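Local atomic coordinates of prolyl 4-hydroxylase alpha subunit Fe(2+) 2OG dioxygenase domain-containing protein (Burkholderia ambifaria, PDB entry 3W21), a protein that binds zinc and 2-oxoglutarate and probably acts as an Fe(II)- and 2-oxoglutarate-dependent dioxygenase with a double-stranded beta-helix core. Residues F174-G179 and L239-N244; V194-R199 and K243-I248. All coordinates share one frame; numbering follows the deposited sequence.

Contact 1: residues F174-G179 and L239-N244; sequences FPRQLG and LFQSKN. With AKG (2-oxoglutaric acid), chain D.
Two donors share the backbone oxygen of Gln177: the amide of Ser242, with N 3.0 Å from Gln177 O, and an ordered water that donates to the same oxygen. The amide reaches it from a position tilted 26° out of the carbonyl plane. The water also donates to Pro175 O and accepts the N-H of Lys243, tying the Phe174-Gln177 type I turn to the type I turn Gln241-Asn244. Both turns adjoin antiparallel strands, 178-183 and 236-241, which belong to the main sheet of what is probably the double-stranded beta-helix of a 2-oxoglutarate dioxygenase. Leu178 and Gln241 form a non-hydrogen-bonded pair. In the neighbouring hydrogen-bonded pair, Gly179 N lies 2.8 Å from Phe240 O, and Phe240 N returns a bond of 2.9 Å to Gly179 O. Phe240 CG sits between its backbone N and carbonyl carbon (chi1 67°), which brings the ring over the glycine; Gly179 CA makes an off-centre CH-pi contact 4.2 Å from the ring centroid. Ser242 OG lies beside Gln177 CG but is hydrogen-bonded to the backbone O of Asp157, whose carboxylate binds zinc. Lys243 runs straight through chi2 (-177°), which puts CD 3.4 Å from Phe174 O; bends at chi3 and chi4 then turn NZ to a salt bridge with Asp158. At the aromatic ring's co-substrate edge, Phe240 CZ is 3.7 Å from O2 of 2-oxoglutarate.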
ATOM      1  N   PHE A 174      15.163  15.229   5.171  1.00 28.75           N
ATOM      2  CA  PHE A 174      15.855  15.139   6.470  1.00 28.80           C
ATOM      3  C   PHE A 174      17.373  15.223   6.214  1.00 26.06           C
ATOM      4  O   PHE A 174      17.944  14.285   5.653  1.00 26.51           O
ATOM      5  CB  PHE A 174      15.496  13.813   7.152  1.00 29.88           C
ATOM      6  CG  PHE A 174      14.056  13.732   7.575  1.00 30.51           C
ATOM      7  CD1 PHE A 174      13.699  13.926   8.919  1.00 28.98           C
ATOM      8  CD2 PHE A 174      13.048  13.504   6.641  1.00 30.57           C
ATOM      9  CE1 PHE A 174      12.374  13.898   9.305  1.00 29.07           C
ATOM     10  CE2 PHE A 174      11.699  13.483   7.035  1.00 31.47           C
ATOM     11  CZ  PHE A 174      11.370  13.677   8.372  1.00 30.59           C
ATOM     12  N   PRO A 175      18.036  16.344   6.625  1.00 26.84           N
ATOM     13  CA  PRO A 175      19.428  16.492   6.180  1.00 26.47           C
ATOM     14  C   PRO A 175      20.379  15.475   6.810  1.00 28.92           C
ATOM     15  O   PRO A 175      21.421  15.174   6.219  1.00 27.50           O
ATOM     16  CB  PRO A 175      19.800  17.933   6.560  1.00 32.19           C
ATOM     17  CG  PRO A 175      18.751  18.382   7.533  1.00 28.26           C
ATOM     18  CD  PRO A 175      17.499  17.600   7.217  1.00 29.34           C
ATOM     19  N   ARG A 176      19.974  14.879   7.936  1.00 23.91           N
ATOM     20  CA  ARG A 176      20.828  13.886   8.589  1.00 25.50           C
ATOM     21  C   ARG A 176      20.317  12.455   8.290  1.00 24.63           C
ATOM     22  O   ARG A 176      20.535  11.520   9.042  1.00 28.65           O
ATOM     23  CB  ARG A 176      20.991  14.189  10.078  1.00 26.83           C
ATOM     24  CG  ARG A 176      21.454  15.644  10.367  1.00 26.51           C
ATOM     25  CD  ARG A 176      22.770  15.971   9.569  1.00 31.32           C
ATOM     26  NE  ARG A 176      22.781  17.419   9.351  1.00 34.60           N
ATOM     27  CZ  ARG A 176      23.387  18.037   8.378  1.00 34.13           C
ATOM     28  NH1 ARG A 176      23.299  19.365   8.304  1.00 33.73           N
ATOM     29  NH2 ARG A 176      24.106  17.334   7.525  1.00 29.25           N
ATOM     30  N   GLN A 177      19.575  12.283   7.198  1.00 24.14           N
ATOM     31  CA  GLN A 177      19.080  10.918   6.957  1.00 22.81           C
ATOM     32  C   GLN A 177      20.306   9.987   6.923  1.00 23.50           C
ATOM     33  O   GLN A 177      21.323  10.320   6.276  1.00 25.54           O
ATOM     34  CB  GLN A 177      18.305  10.888   5.646  1.00 20.26           C
ATOM     35  CG  GLN A 177      17.969   9.451   5.229  1.00 23.61           C
ATOM     36  CD  GLN A 177      17.114   9.358   3.954  1.00 24.76           C
ATOM     37  OE1 GLN A 177      17.239   8.378   3.159  1.00 26.84           O
ATOM     38  NE2 GLN A 177      16.208  10.325   3.770  1.00 19.45           N
ATOM     39  N   LEU A 178      20.222   8.829   7.589  1.00 23.93           N
ATOM     40  CA  LEU A 178      21.348   7.892   7.578  1.00 26.98           C
ATOM     41  C   LEU A 178      21.113   6.623   6.824  1.00 26.73           C
ATOM     42  O   LEU A 178      20.019   6.127   6.864  1.00 31.35           O
ATOM     43  CB  LEU A 178      21.609   7.488   9.032  1.00 26.73           C
ATOM     44  CG  LEU A 178      22.294   8.527   9.913  1.00 28.17           C
ATOM     45  CD1 LEU A 178      22.798   9.898   9.423  1.00 27.38           C
ATOM     46  CD2 LEU A 178      22.070   8.335  11.403  1.00 29.09           C
ATOM     47  N   GLY A 179      22.138   6.088   6.157  1.00 27.77           N
ATOM     48  CA  GLY A 179      22.080   4.705   5.709  1.00 25.76           C
ATOM     49  C   GLY A 179      22.893   3.887   6.697  1.00 29.24           C
ATOM     50  O   GLY A 179      23.943   4.393   7.229  1.00 28.54           O
ATOM     51  N   LEU A 239      27.624   3.263   8.928  1.00 26.49           N
ATOM     52  CA  LEU A 239      26.566   4.253   9.158  1.00 23.07           C
ATOM     53  C   LEU A 239      27.067   5.556   8.458  1.00 23.33           C
ATOM     54  O   LEU A 239      28.235   5.961   8.606  1.00 27.90           O
ATOM     55  CB  LEU A 239      26.446   4.493  10.663  1.00 27.97           C
ATOM     56  CG  LEU A 239      25.990   3.256  11.434  1.00 27.01           C
ATOM     57  CD1 LEU A 239      26.089   3.592  12.920  1.00 30.07           C
ATOM     58  CD2 LEU A 239      24.550   2.952  10.995  1.00 27.53           C
ATOM     59  N   PHE A 240      26.197   6.199   7.698  1.00 22.64           N
ATOM     60  CA  PHE A 240      26.627   7.384   6.951  1.00 24.75           C
ATOM     61  C   PHE A 240      25.453   8.277   6.584  1.00 25.31           C
ATOM     62  O   PHE A 240      24.302   7.827   6.591  1.00 24.24           O
ATOM     63  CB  PHE A 240      27.372   6.958   5.673  1.00 26.36           C
ATOM     64  CG  PHE A 240      26.480   6.251   4.646  1.00 24.34           C
ATOM     65  CD1 PHE A 240      26.151   4.917   4.795  1.00 28.67           C
ATOM     66  CD2 PHE A 240      26.028   6.942   3.502  1.00 28.16           C
ATOM     67  CE1 PHE A 240      25.334   4.252   3.875  1.00 28.26           C
ATOM     68  CE2 PHE A 240      25.215   6.283   2.592  1.00 27.82           C
ATOM     69  CZ  PHE A 240      24.892   4.951   2.760  1.00 27.58           C
ATOM     70  N   GLN A 241      25.764   9.544   6.241  1.00 25.74           N
ATOM     71  CA  GLN A 241      24.739  10.530   5.889  1.00 24.51           C
ATOM     72  C   GLN A 241      24.439  10.262   4.389  1.00 22.34           C
ATOM     73  O   GLN A 241      25.313  10.479   3.505  1.00 27.82           O
ATOM     74  CB  GLN A 241      25.291  11.935   6.089  1.00 23.82           C
ATOM     75  CG  GLN A 241      25.520  12.236   7.570  1.00 24.19           C
ATOM     76  CD  GLN A 241      25.625  13.730   7.905  1.00 26.21           C
ATOM     77  OE1 GLN A 241      26.437  14.138   8.760  1.00 29.20           O
ATOM     78  NE2 GLN A 241      24.875  14.551   7.198  1.00 23.12           N
ATOM     79  N   SER A 242      23.274   9.701   4.116  1.00 22.93           N
ATOM     80  CA  SER A 242      22.975   9.147   2.771  1.00 22.47           C
ATOM     81  C   SER A 242      22.625  10.243   1.739  1.00 23.57           C
ATOM     82  O   SER A 242      22.519   9.948   0.534  1.00 23.52           O
ATOM     83  CB  SER A 242      21.846   8.111   2.866  1.00 23.57           C
ATOM     84  OG  SER A 242      20.634   8.798   3.294  1.00 25.15           O
ATOM     85  N   LYS A 243      22.466  11.485   2.170  1.00 23.02           N
ATOM     86  CA  LYS A 243      22.308  12.598   1.202  1.00 23.46           C
ATOM     87  C   LYS A 243      23.622  12.957   0.436  1.00 24.54           C
ATOM     88  O   LYS A 243      23.555  13.540  -0.623  1.00 25.23           O
ATOM     89  CB  LYS A 243      21.729  13.818   1.908  1.00 23.66           C
ATOM     90  CG  LYS A 243      20.213  13.656   2.097  1.00 24.32           C
ATOM     91  CD  LYS A 243      19.610  14.916   2.754  1.00 23.20           C
ATOM     92  CE  LYS A 243      19.765  16.162   1.947  1.00 25.91           C
ATOM     93  NZ  LYS A 243      19.382  16.033   0.504  1.00 27.06           N
ATOM     94  N   ASN A 244      24.787  12.577   0.965  1.00 25.31           N
ATOM     95  CA  ASN A 244      26.049  12.735   0.235  1.00 29.34           C
ATOM     96  C   ASN A 244      26.134  11.742  -0.877  1.00 28.05           C
ATOM     97  O   ASN A 244      25.867  10.584  -0.660  1.00 25.16           O
ATOM     98  CB  ASN A 244      27.214  12.550   1.186  1.00 28.10           C
ATOM     99  CG  ASN A 244      27.378  13.773   2.055  1.00 28.67           C
ATOM    100  OD1 ASN A 244      28.058  14.711   1.699  1.00 39.53           O
ATOM    101  ND2 ASN A 244      26.708  13.802   3.099  1.00 31.54           N
TER
HETATM  102  C1  AKG D 302      22.957   2.322   0.734  1.00 59.94           C
HETATM  103  O1  AKG D 302      22.186   3.253   0.382  1.00 61.09           O
HETATM  104  O2  AKG D 302      23.028   1.908   1.925  1.00 47.17           O
HETATM  105  C2  AKG D 302      23.813   1.738  -0.321  1.00 65.41           C
HETATM  106  O5  AKG D 302      24.265   2.436  -1.225  1.00 61.69           O
HETATM  107  C3  AKG D 302      24.130   0.264  -0.312  1.00 64.06           C
HETATM  108  C4  AKG D 302      25.165  -0.060   0.767  1.00 61.49           C
HETATM  109  C5  AKG D 302      25.455  -1.544   0.692  1.00 63.92           C
HETATM  110  O3  AKG D 302      26.638  -1.852   0.440  1.00 68.88           O
HETATM  111  O4  AKG D 302      24.533  -2.402   0.860  1.00 57.86           O
HETATM  112  O   HOH W   1      22.089  12.680   5.031  1.00 25.45           O

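Contact 2: residues V194-R199 and K243-I248; sequences VMWDNR and KNLHAI. With ZN (zinc ion), chain C; AKG (2-oxoglutaric acid), chain D.
His246 CB rests against the neighbouring strand, 3.2 Å from Val194 O and close to CB of selenomethionine Met195. From there CG takes the position between backbone N and carbonyl carbon (chi1 53°), carrying the imidazole away from that strand toward the metal. His246 ND1 donates to Asn244 O two residues back, at 2.9 Å and an almost straight 176°, with the oxygen in the ring plane; this bond fixes the ring's rotation and leaves His246 NE2 to bind zinc at 2.1 Å. CE1 packs against the ring of Phe240, the two rings edge-to-face. His155 and Asp157 complete the protein's facial triad, while O1 of 2-oxoglutarate binds the same ion. His246 CD2, on the other edge, lies 3.5 Å from the 2-oxoglutarate keto oxygen O5. Strands 194-196 and 246-248 run antiparallel in a three-stranded sheet, with Met195 and His246 a non-hydrogen-bonded pair. Beside them Val194 and Ala247 exchange both backbone hydrogen bonds, and Trp196 N bonds to Leu245 O. Beyond the strands, Leu245 N donates to Asn198 O at 2.8 Å. The Trp196 indole has its CE3 4.0 Å from Leu245 CB and its CZ3 against the methyl of Ala247, while Val194 CG1 lies over one face, toward its rim. Arg199 lays its guanidinium across Lys243 CB, which sits 3.8 Å above the plane over its centre, and NH1 hydrogen-bonds to Pro175 O.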
ATOM      1  N   VAL A 194      32.591   4.649  -1.972  1.00 29.49           N
ATOM      2  CA  VAL A 194      33.184   5.938  -2.096  1.00 28.18           C
ATOM      3  C   VAL A 194      32.067   6.959  -1.724  1.00 28.98           C
ATOM      4  O   VAL A 194      30.941   6.809  -2.168  1.00 31.69           O
ATOM      5  CB  VAL A 194      33.631   6.092  -3.568  1.00 31.33           C
ATOM      6  CG1 VAL A 194      34.000   7.537  -3.861  1.00 34.11           C
ATOM      7  CG2 VAL A 194      34.804   5.136  -3.836  1.00 38.12           C
HETATM    8  N   MSE A 195      32.337   7.980  -0.910  1.00 26.60           N
HETATM    9  CA  MSE A 195      31.323   9.003  -0.694  1.00 25.88           C
HETATM   10  C   MSE A 195      31.990  10.342  -0.895  1.00 31.21           C
HETATM   11  O   MSE A 195      33.120  10.578  -0.413  1.00 31.76           O
HETATM   12  CB  MSE A 195      30.739   8.728   0.702  1.00 28.81           C
HETATM   13  CG  MSE A 195      30.084   9.969   1.317  1.00 30.68           C
HETATM   14 SE   MSE A 195      29.560   9.479   3.216  1.00 40.64          SE
HETATM   15  CE  MSE A 195      31.181   9.696   4.141  1.00 34.71           C
ATOM     16  N   TRP A 196      31.324  11.212  -1.661  1.00 27.16           N
ATOM     17  CA  TRP A 196      31.807  12.534  -1.939  1.00 29.39           C
ATOM     18  C   TRP A 196      31.181  13.608  -1.141  1.00 32.91           C
ATOM     19  O   TRP A 196      30.023  13.480  -0.743  1.00 29.46           O
ATOM     20  CB  TRP A 196      31.481  12.911  -3.375  1.00 30.40           C
ATOM     21  CG  TRP A 196      32.221  12.094  -4.418  1.00 31.93           C
ATOM     22  CD1 TRP A 196      33.422  12.432  -5.084  1.00 34.47           C
ATOM     23  CD2 TRP A 196      31.831  10.790  -4.957  1.00 32.42           C
ATOM     24  NE1 TRP A 196      33.746  11.457  -5.988  1.00 35.11           N
ATOM     25  CE2 TRP A 196      32.826  10.455  -5.984  1.00 37.05           C
ATOM     26  CE3 TRP A 196      30.740   9.954  -4.789  1.00 34.71           C
ATOM     27  CZ2 TRP A 196      32.747   9.274  -6.734  1.00 38.09           C
ATOM     28  CZ3 TRP A 196      30.680   8.763  -5.546  1.00 39.88           C
ATOM     29  CH2 TRP A 196      31.660   8.443  -6.503  1.00 39.68           C
ATOM     30  N   ASP A 197      31.900  14.718  -1.012  1.00 28.75           N
ATOM     31  CA  ASP A 197      31.370  15.890  -0.299  1.00 34.42           C
ATOM     32  C   ASP A 197      30.492  16.689  -1.297  1.00 33.96           C
ATOM     33  O   ASP A 197      30.898  17.764  -1.824  1.00 30.14           O
ATOM     34  CB  ASP A 197      32.526  16.758   0.265  1.00 33.05           C
ATOM     35  CG  ASP A 197      32.020  17.997   1.000  1.00 38.72           C
ATOM     36  OD1 ASP A 197      30.865  17.982   1.478  1.00 33.03           O
ATOM     37  OD2 ASP A 197      32.763  18.994   1.073  1.00 39.99           O
ATOM     38  N   ASN A 198      29.362  16.085  -1.678  1.00 32.52           N
ATOM     39  CA  ASN A 198      28.436  16.691  -2.659  1.00 32.59           C
ATOM     40  C   ASN A 198      27.052  16.193  -2.370  1.00 30.34           C
ATOM     41  O   ASN A 198      26.818  14.967  -2.337  1.00 28.46           O
ATOM     42  CB  ASN A 198      28.809  16.188  -4.075  1.00 30.67           C
ATOM     43  CG  ASN A 198      27.945  16.764  -5.189  1.00 37.28           C
ATOM     44  OD1 ASN A 198      28.373  17.677  -5.926  1.00 39.94           O
ATOM     45  ND2 ASN A 198      26.779  16.196  -5.375  1.00 29.64           N
ATOM     46  N   ARG A 199      26.102  17.102  -2.269  1.00 25.93           N
ATOM     47  CA  ARG A 199      24.714  16.650  -1.947  1.00 26.03           C
ATOM     48  C   ARG A 199      23.698  17.128  -3.013  1.00 26.32           C
ATOM     49  O   ARG A 199      23.198  18.237  -2.928  1.00 29.25           O
ATOM     50  CB  ARG A 199      24.351  17.213  -0.552  1.00 27.55           C
ATOM     51  CG  ARG A 199      25.181  16.831   0.648  1.00 28.17           C
ATOM     52  CD  ARG A 199      24.565  17.540   1.895  1.00 34.80           C
ATOM     53  NE  ARG A 199      24.746  16.575   2.901  1.00 31.84           N
ATOM     54  CZ  ARG A 199      24.000  16.162   3.914  1.00 29.77           C
ATOM     55  NH1 ARG A 199      22.841  16.701   4.330  1.00 28.00           N
ATOM     56  NH2 ARG A 199      24.577  15.174   4.572  1.00 28.80           N
ATOM     57  N   LYS A 243      22.466  11.485   2.170  1.00 23.02           N
ATOM     58  CA  LYS A 243      22.308  12.598   1.202  1.00 23.46           C
ATOM     59  C   LYS A 243      23.622  12.957   0.436  1.00 24.54           C
ATOM     60  O   LYS A 243      23.555  13.540  -0.623  1.00 25.23           O
ATOM     61  CB  LYS A 243      21.729  13.818   1.908  1.00 23.66           C
ATOM     62  CG  LYS A 243      20.213  13.656   2.097  1.00 24.32           C
ATOM     63  CD  LYS A 243      19.610  14.916   2.754  1.00 23.20           C
ATOM     64  CE  LYS A 243      19.765  16.162   1.947  1.00 25.91           C
ATOM     65  NZ  LYS A 243      19.382  16.033   0.504  1.00 27.06           N
ATOM     66  N   ASN A 244      24.787  12.577   0.965  1.00 25.31           N
ATOM     67  CA  ASN A 244      26.049  12.735   0.235  1.00 29.34           C
ATOM     68  C   ASN A 244      26.134  11.742  -0.877  1.00 28.05           C
ATOM     69  O   ASN A 244      25.867  10.584  -0.660  1.00 25.16           O
ATOM     70  CB  ASN A 244      27.214  12.550   1.186  1.00 28.10           C
ATOM     71  CG  ASN A 244      27.378  13.773   2.055  1.00 28.67           C
ATOM     72  OD1 ASN A 244      28.058  14.711   1.699  1.00 39.53           O
ATOM     73  ND2 ASN A 244      26.708  13.802   3.099  1.00 31.54           N
ATOM     74  N   LEU A 245      26.479  12.189  -2.080  1.00 32.45           N
ATOM     75  CA  LEU A 245      26.650  11.208  -3.193  1.00 31.55           C
ATOM     76  C   LEU A 245      27.594  10.069  -2.778  1.00 30.82           C
ATOM     77  O   LEU A 245      28.574  10.280  -2.080  1.00 31.37           O
ATOM     78  CB  LEU A 245      27.246  11.924  -4.392  1.00 33.68           C
ATOM     79  CG  LEU A 245      27.059  11.317  -5.733  1.00 34.28           C
ATOM     80  CD1 LEU A 245      25.567  11.238  -5.992  1.00 37.24           C
ATOM     81  CD2 LEU A 245      27.663  12.363  -6.666  1.00 40.53           C
ATOM     82  N   HIS A 246      27.243   8.840  -3.130  1.00 30.91           N
ATOM     83  CA  HIS A 246      28.124   7.709  -2.850  1.00 32.44           C
ATOM     84  C   HIS A 246      27.923   6.641  -3.894  1.00 33.64           C
ATOM     85  O   HIS A 246      26.929   6.664  -4.636  1.00 31.89           O
ATOM     86  CB  HIS A 246      27.861   7.118  -1.455  1.00 27.25           C
ATOM     87  CG  HIS A 246      26.422   6.765  -1.209  1.00 26.89           C
ATOM     88  ND1 HIS A 246      25.495   7.691  -0.889  1.00 26.87           N
ATOM     89  CD2 HIS A 246      25.773   5.555  -1.220  1.00 27.99           C
ATOM     90  CE1 HIS A 246      24.294   7.094  -0.716  1.00 29.72           C
ATOM     91  NE2 HIS A 246      24.458   5.785  -0.938  1.00 29.98           N
ATOM     92  N   ALA A 247      28.792   5.635  -3.905  1.00 33.97           N
ATOM     93  CA  ALA A 247      28.651   4.587  -4.936  1.00 36.49           C
ATOM     94  C   ALA A 247      29.417   3.400  -4.446  1.00 36.19           C
ATOM     95  O   ALA A 247      30.368   3.558  -3.679  1.00 32.24           O
ATOM     96  CB  ALA A 247      29.197   5.080  -6.276  1.00 36.07           C
ATOM     97  N   ILE A 248      28.942   2.208  -4.781  1.00 37.08           N
ATOM     98  CA  ILE A 248      29.633   0.987  -4.363  1.00 39.37           C
ATOM     99  C   ILE A 248      30.502   0.465  -5.523  1.00 40.50           C
ATOM    100  O   ILE A 248      30.055   0.491  -6.668  1.00 38.23           O
ATOM    101  CB  ILE A 248      28.639  -0.060  -3.815  1.00 42.68           C
ATOM    102  CG1 ILE A 248      28.438   0.212  -2.302  1.00 49.92           C
ATOM    103  CG2 ILE A 248      29.200  -1.482  -3.972  1.00 44.12           C
ATOM    104  CD1 ILE A 248      27.071   0.715  -1.920  1.00 52.49           C
TER
HETATM  105 ZN    ZN C 301      22.729   4.563  -0.945  0.50 33.01          ZN
HETATM  106  C1  AKG D 302      22.957   2.322   0.734  1.00 59.94           C
HETATM  107  O1  AKG D 302      22.186   3.253   0.382  1.00 61.09           O
HETATM  108  O2  AKG D 302      23.028   1.908   1.925  1.00 47.17           O
HETATM  109  C2  AKG D 302      23.813   1.738  -0.321  1.00 65.41           C
HETATM  110  O5  AKG D 302      24.265   2.436  -1.225  1.00 61.69           O
HETATM  111  C3  AKG D 302      24.130   0.264  -0.312  1.00 64.06           C
HETATM  112  C4  AKG D 302      25.165  -0.060   0.767  1.00 61.49           C
HETATM  113  C5  AKG D 302      25.455  -1.544   0.692  1.00 63.92           C
HETATM  114  O3  AKG D 302      26.638  -1.852   0.440  1.00 68.88           O
HETATM  115  O4  AKG D 302      24.533  -2.402   0.860  1.00 57.86           O

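The centres of contact 1 and contact 2 lie about 10 Å apart, and both use the chain around Lys243 and Asn244. Residues 174-179 come first, followed by 194-199; the chain then returns through strand 236-241 and strand 246-248, which pair with them in turn. Contact 1 belongs to the large mixed sheet and contact 2 to the three-stranded sheet, so the turn 241-244 passes from one to the other. Both contacts touch 2-oxoglutarate, which puts the metal and co-substrate site beside the crossing from one sheet to the other, consistent with a double-stranded beta-helix dioxygenase.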